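Local coordinates for adenylyltransferase and sulfurtransferase uba4 (Chaetomium thermophilum, PDB 6YUB), which probably activates a ubiquitin-like sulfur carrier by adenylation and then transfers sulfur to it, serving tRNA wobble thiolation and molybdenum cofactor biosynthesis, at residues Ile318-Tyr323 with Asp433-Asp438; Gly333-Leu338 with Pro390-Cys395. All coordinates share one frame; numbering follows the deposited sequence.

Interaction 1: Ile318-Tyr323 with Asp433-Asp438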
loop_
_atom_site.group_PDB
_atom_site.type_symbol
_atom_site.label_atom_id
_atom_site.label_comp_id
_atom_site.label_asym_id
_atom_site.label_seq_id
_atom_site.Cartn_x
_atom_site.Cartn_y
_atom_site.Cartn_z
ATOM N N ILE A 318 19.317 1.187 -5.145
ATOM C CA ILE A 318 19.659 1.893 -3.915
ATOM C C ILE A 318 19.084 3.297 -4.001
ATOM O O ILE A 318 19.065 3.906 -5.074
ATOM C CB ILE A 318 21.186 1.926 -3.688
ATOM C CG1 ILE A 318 21.509 2.556 -2.332
ATOM C CG2 ILE A 318 21.881 2.697 -4.808
ATOM C CD1 ILE A 318 22.943 2.348 -1.893
ATOM N N THR A 319 18.602 3.805 -2.871
ATOM C CA THR A 319 18.052 5.149 -2.827
ATOM C C THR A 319 19.178 6.179 -2.797
ATOM O O THR A 319 20.292 5.905 -2.335
ATOM C CB THR A 319 17.157 5.329 -1.602
ATOM O OG1 THR A 319 17.920 5.106 -0.412
ATOM C CG2 THR A 319 15.979 4.349 -1.639
ATOM N N ALA A 320 18.879 7.377 -3.305
ATOM C CA ALA A 320 19.827 8.479 -3.191
ATOM C C ALA A 320 20.212 8.702 -1.735
ATOM O O ALA A 320 21.378 8.978 -1.423
ATOM C CB ALA A 320 19.228 9.751 -3.788
ATOM N N THR A 321 19.244 8.567 -0.824
ATOM C CA THR A 321 19.531 8.720 0.599
ATOM C C THR A 321 20.533 7.674 1.071
ATOM O O THR A 321 21.549 8.007 1.695
ATOM C CB THR A 321 18.236 8.620 1.406
ATOM O OG1 THR A 321 17.314 9.624 0.958
ATOM C CG2 THR A 321 18.508 8.803 2.892
ATOM N N ALA A 322 20.266 6.399 0.775
ATOM C CA ALA A 322 21.128 5.331 1.271
ATOM C C ALA A 322 22.516 5.400 0.644
ATOM O O ALA A 322 23.523 5.194 1.331
ATOM C CB ALA A 322 20.487 3.968 1.007
ATOM N N TYR A 323 22.594 5.679 -0.661
ATOM C CA TYR A 323 23.899 5.800 -1.299
ATOM C C TYR A 323 24.724 6.905 -0.649
ATOM O O TYR A 323 25.921 6.730 -0.398
ATOM C CB TYR A 323 23.747 6.072 -2.795
ATOM C CG TYR A 323 25.084 6.242 -3.489
ATOM C CD1 TYR A 323 25.860 5.140 -3.817
ATOM C CD2 TYR A 323 25.572 7.502 -3.802
ATOM C CE1 TYR A 323 27.080 5.286 -4.446
ATOM C CE2 TYR A 323 26.794 7.660 -4.430
ATOM C CZ TYR A 323 27.546 6.545 -4.746
ATOM O OH TYR A 323 28.762 6.687 -5.371
ATOM N N ASP A 433 16.414 16.078 -4.521
ATOM C CA ASP A 433 15.287 16.170 -3.602
ATOM C C ASP A 433 15.611 15.585 -2.235
ATOM O O ASP A 433 15.060 16.039 -1.224
ATOM C CB ASP A 433 14.070 15.456 -4.199
ATOM C CG ASP A 433 13.567 16.118 -5.467
ATOM O OD1 ASP A 433 14.009 17.248 -5.767
ATOM O OD2 ASP A 433 12.731 15.511 -6.167
ATOM N N GLU A 434 16.494 14.593 -2.173
ATOM C CA GLU A 434 16.732 13.857 -0.942
ATOM C C GLU A 434 18.030 14.203 -0.238
ATOM O O GLU A 434 18.119 14.031 0.977
ATOM C CB GLU A 434 16.726 12.344 -1.218
ATOM C CG GLU A 434 15.434 11.806 -1.798
ATOM C CD GLU A 434 15.526 10.324 -2.113
ATOM O OE1 GLU A 434 16.190 9.596 -1.346
ATOM O OE2 GLU A 434 14.945 9.888 -3.129
ATOM N N VAL A 435 19.040 14.689 -0.963
ATOM C CA VAL A 435 20.377 14.820 -0.393
ATOM C C VAL A 435 20.909 16.239 -0.546
ATOM O O VAL A 435 21.291 16.875 0.443
ATOM C CB VAL A 435 21.345 13.809 -1.044
ATOM C CG1 VAL A 435 22.776 14.029 -0.554
ATOM C CG2 VAL A 435 20.898 12.380 -0.767
ATOM N N ASP A 436 20.942 16.742 -1.778
ATOM C CA ASP A 436 21.589 18.014 -2.097
ATOM C C ASP A 436 20.589 18.923 -2.796
ATOM O O ASP A 436 20.521 18.957 -4.032
ATOM C CB ASP A 436 22.828 17.784 -2.964
ATOM C CG ASP A 436 23.592 19.060 -3.252
ATOM O OD1 ASP A 436 23.196 20.127 -2.737
ATOM O OD2 ASP A 436 24.594 18.993 -3.997
ATOM N N PRO A 437 19.806 19.693 -2.035
ATOM C CA PRO A 437 18.764 20.523 -2.667
ATOM C C PRO A 437 19.309 21.577 -3.617
ATOM O O PRO A 437 18.570 22.029 -4.499
ATOM C CB PRO A 437 18.048 21.171 -1.470
ATOM C CG PRO A 437 18.403 20.315 -0.286
ATOM C CD PRO A 437 19.788 19.805 -0.563
ATOM N N ASP A 438 20.569 21.986 -3.466
ATOM C CA ASP A 438 21.167 22.999 -4.324
ATOM C C ASP A 438 21.958 22.396 -5.481
ATOM O O ASP A 438 22.825 23.069 -6.050
ATOM C CB ASP A 438 22.063 23.925 -3.498
ATOM C CG ASP A 438 21.271 24.944 -2.697
ATOM O OD1 ASP A 438 20.487 24.535 -1.816
ATOM O OD2 ASP A 438 21.436 26.158 -2.948
HETATM O O HOH W 1 16.273 7.848 -4.292
#
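The carboxylate of Glu434 sits at the start of the helix that begins at Ala320. Two hydrogen bonds from Thr321 meet on one oxygen. Thr321 OG1 donates to Glu434 OE1 at 2.6 Å, and OE1 receives it on its anti lone pair, on the side away from OE2. Thr321 N also reaches Glu434 OE1, at 3.3 Å. This second bond is bent, 136° at the hydrogen, and comes from above the carboxylate plane. With OG1 turned beside its own backbone N (chi1 -58°), the hydroxyl and the amide face the same oxygen. The two side chains cross at about a right angle.

The other oxygen works through water 1. This water accepts from Ala320 N at 2.8 Å and donates to Glu434 OE2 at 2.7 Å. Thr319 is the N-cap and its OG1 accepts from Ala322 N at 2.9 Å. The N-H groups of Ala320, Thr321 and Ala322 each have an acceptor. The helix end would probably favour the ionised carboxylate. Arg268 of a neighbouring subunit makes a salt bridge with Glu434 OE1, which places the contact at the dimer interface.

The fold is a rhodanese-like domain. Strand 317-319 is an outermost strand of its parallel sheet within the chain and leads into helix 320-328. Helix 427-434 is the last helix of the chain.

The apolar contact is Ala320 CB with Val435 CG2, at 4.3 Å. The same two methyl groups rest against oxygens: Val435 CG2 3.5 Å from Ala320 O, Ala320 CB 3.9 Å from Glu434 OE1. Shortening Glu434 to an alanine would probably leave Thr321 OG1, Thr321 N and the water on Ala320 N without this acceptor, and Arg268 of the neighbouring subunit without this charge partner. Trp431 of helix 427-434 also touches Ala320.

Interaction 2: Gly333-Leu338 with Pro390-Cys395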
loop_
_atom_site.group_PDB
_atom_site.type_symbol
_atom_site.label_atom_id
_atom_site.label_comp_id
_atom_site.label_asym_id
_atom_site.label_seq_id
_atom_site.Cartn_x
_atom_site.Cartn_y
_atom_site.Cartn_z
ATOM N N GLY A 333 33.374 0.852 -0.462
ATOM C CA GLY A 333 34.771 0.773 -0.834
ATOM C C GLY A 333 34.952 0.024 -2.145
ATOM O O GLY A 333 34.244 -0.938 -2.433
ATOM N N GLU A 334 35.906 0.497 -2.943
ATOM C CA GLU A 334 36.328 -0.154 -4.178
ATOM C C GLU A 334 35.310 -0.032 -5.300
ATOM O O GLU A 334 35.507 -0.625 -6.369
ATOM C CB GLU A 334 36.629 -1.640 -3.933
ATOM C CG GLU A 334 37.864 -2.168 -4.635
ATOM C CD GLU A 334 38.360 -3.469 -4.028
ATOM O OE1 GLU A 334 37.817 -4.540 -4.372
ATOM O OE2 GLU A 334 39.287 -3.416 -3.193
ATOM N N HIS A 335 34.238 0.729 -5.105
ATOM C CA HIS A 335 33.125 0.723 -6.041
ATOM C C HIS A 335 33.335 1.734 -7.165
ATOM O O HIS A 335 34.188 2.621 -7.093
ATOM C CB HIS A 335 31.808 1.013 -5.312
ATOM C CG HIS A 335 31.472 2.467 -5.215
ATOM N ND1 HIS A 335 31.914 3.269 -4.184
ATOM C CD2 HIS A 335 30.722 3.264 -6.013
ATOM C CE1 HIS A 335 31.462 4.498 -4.357
ATOM N NE2 HIS A 335 30.735 4.522 -5.460
ATOM N N ILE A 336 32.539 1.573 -8.219
ATOM C CA ILE A 336 32.543 2.457 -9.378
ATOM C C ILE A 336 31.182 3.135 -9.462
ATOM O O ILE A 336 30.148 2.495 -9.248
ATOM C CB ILE A 336 32.855 1.684 -10.679
ATOM C CG1 ILE A 336 34.371 1.549 -10.860
ATOM C CG2 ILE A 336 32.218 2.366 -11.882
ATOM C CD1 ILE A 336 34.783 0.657 -12.018
ATOM N N LEU A 337 31.187 4.432 -9.770
ATOM C CA LEU A 337 29.964 5.221 -9.901
ATOM C C LEU A 337 29.879 5.735 -11.333
ATOM O O LEU A 337 30.712 6.544 -11.760
ATOM C CB LEU A 337 29.944 6.376 -8.901
ATOM C CG LEU A 337 28.750 7.328 -8.988
ATOM C CD1 LEU A 337 27.444 6.599 -8.694
ATOM C CD2 LEU A 337 28.937 8.506 -8.036
ATOM N N LEU A 338 28.873 5.272 -12.067
ATOM C CA LEU A 338 28.721 5.583 -13.481
ATOM C C LEU A 338 27.543 6.530 -13.669
ATOM O O LEU A 338 26.404 6.193 -13.320
ATOM C CB LEU A 338 28.515 4.308 -14.296
ATOM C CG LEU A 338 29.625 3.265 -14.163
ATOM C CD1 LEU A 338 29.261 1.997 -14.918
ATOM C CD2 LEU A 338 30.947 3.826 -14.661
ATOM N N PRO A 390 31.512 -3.350 -6.486
ATOM C CA PRO A 390 30.165 -2.963 -6.926
ATOM C C PRO A 390 30.202 -1.885 -7.997
ATOM O O PRO A 390 31.154 -1.107 -8.102
ATOM C CB PRO A 390 29.498 -2.445 -5.643
ATOM C CG PRO A 390 30.306 -3.014 -4.521
ATOM C CD PRO A 390 31.709 -3.123 -5.040
ATOM N N ILE A 391 29.142 -1.848 -8.800
ATOM C CA ILE A 391 28.935 -0.811 -9.803
ATOM C C ILE A 391 27.613 -0.124 -9.495
ATOM O O ILE A 391 26.591 -0.796 -9.302
ATOM C CB ILE A 391 28.934 -1.382 -11.233
ATOM C CG1 ILE A 391 30.310 -1.952 -11.578
ATOM C CG2 ILE A 391 28.529 -0.304 -12.232
ATOM C CD1 ILE A 391 30.348 -2.723 -12.888
ATOM N N VAL A 392 27.633 1.204 -9.447
ATOM C CA VAL A 392 26.441 2.006 -9.198
ATOM C C VAL A 392 26.198 2.886 -10.415
ATOM O O VAL A 392 27.104 3.603 -10.859
ATOM C CB VAL A 392 26.582 2.862 -7.926
ATOM C CG1 VAL A 392 25.288 3.619 -7.649
ATOM C CG2 VAL A 392 26.969 1.988 -6.739
ATOM N N VAL A 393 24.982 2.829 -10.949
ATOM C CA VAL A 393 24.589 3.606 -12.118
ATOM C C VAL A 393 23.638 4.703 -11.667
ATOM O O VAL A 393 22.820 4.494 -10.764
ATOM C CB VAL A 393 23.928 2.720 -13.192
ATOM C CG1 VAL A 393 23.539 3.556 -14.406
ATOM C CG2 VAL A 393 24.861 1.579 -13.590
ATOM N N VAL A 394 23.747 5.872 -12.294
ATOM C CA VAL A 394 22.855 6.990 -12.021
ATOM C C VAL A 394 22.610 7.741 -13.321
ATOM O O VAL A 394 23.538 7.961 -14.109
ATOM C CB VAL A 394 23.432 7.932 -10.942
ATOM C CG1 VAL A 394 24.641 8.692 -11.483
ATOM C CG2 VAL A 394 22.357 8.895 -10.446
ATOM N N CYS A 395 21.363 8.141 -13.541
ATOM C CA CYS A 395 20.988 8.874 -14.743
ATOM C C CYS A 395 20.182 10.099 -14.314
ATOM O O CYS A 395 20.221 10.532 -13.156
ATOM C CB CYS A 395 20.228 7.960 -15.711
ATOM S SG CYS A 395 18.635 7.407 -15.126
#
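The imidazole of His335 meets the side chain of Val392 at a slant, with CD2 4.0 Å from Val392 CG2. Its ND1 is hydrogen-bonded to Leu332 O, which helps fix the turn of the ring. The ring of Pro390 lies nearer the stem of the histidine, with Pro390 CD 4.1 Å from His335 CB.

These groups flank the start of a parallel strand pair in the sheet of the rhodanese-like domain. Strand 391-394 is the middle one of five, with 336-339 on one side and 421-425 on the other. Ile336 and Leu338 pair with Ile391 and Val393, and their side chains share one face. Leu337 and Val392 point to the other. Val393 packs on helix 401-410. Leu337 and Val392 are met by Tyr323 of helix 320-328.

Four backbone hydrogen bonds join the strands. Ile336 N donates to Pro390 O, and Ile336 O accepts from Val392 N at 2.8 Å. Leu338 N donates to Val392 O at 2.7 Å, nearly straight at 176°, and Leu338 O accepts from Val394 N.

In Leu337 the CG stands opposite the backbone N (chi1 177°), and CD1 comes to 3.8 Å from Val392 CG1. Leu338 leans back from its partner Val393 to Ile391, and its CD1 lies 3.6 Å from Ile391 CG2.

Interactions 1 and 2 lie in the same rhodanese-like domain, with centres about 15 Å apart. Interaction 2 is nested in the loop that interaction 1 closes. Both reach the same five-stranded parallel sheet, one at an outermost strand and one at the middle. Tyr323 joins them. Its OH is 2.9 Å from His335 NE2, a probable hydrogen bond, and 3.2 Å from Leu337 CD2. Helix 320-328, whose start Glu434 meets, also carries Tyr323 to the strand pair. Both contacts lie away from the predicted ATP site and the zinc site. In rhodanese domains the active-site cysteine lies at the end of the central strand, and Cys395, just after 391-394, may hold the corresponding position.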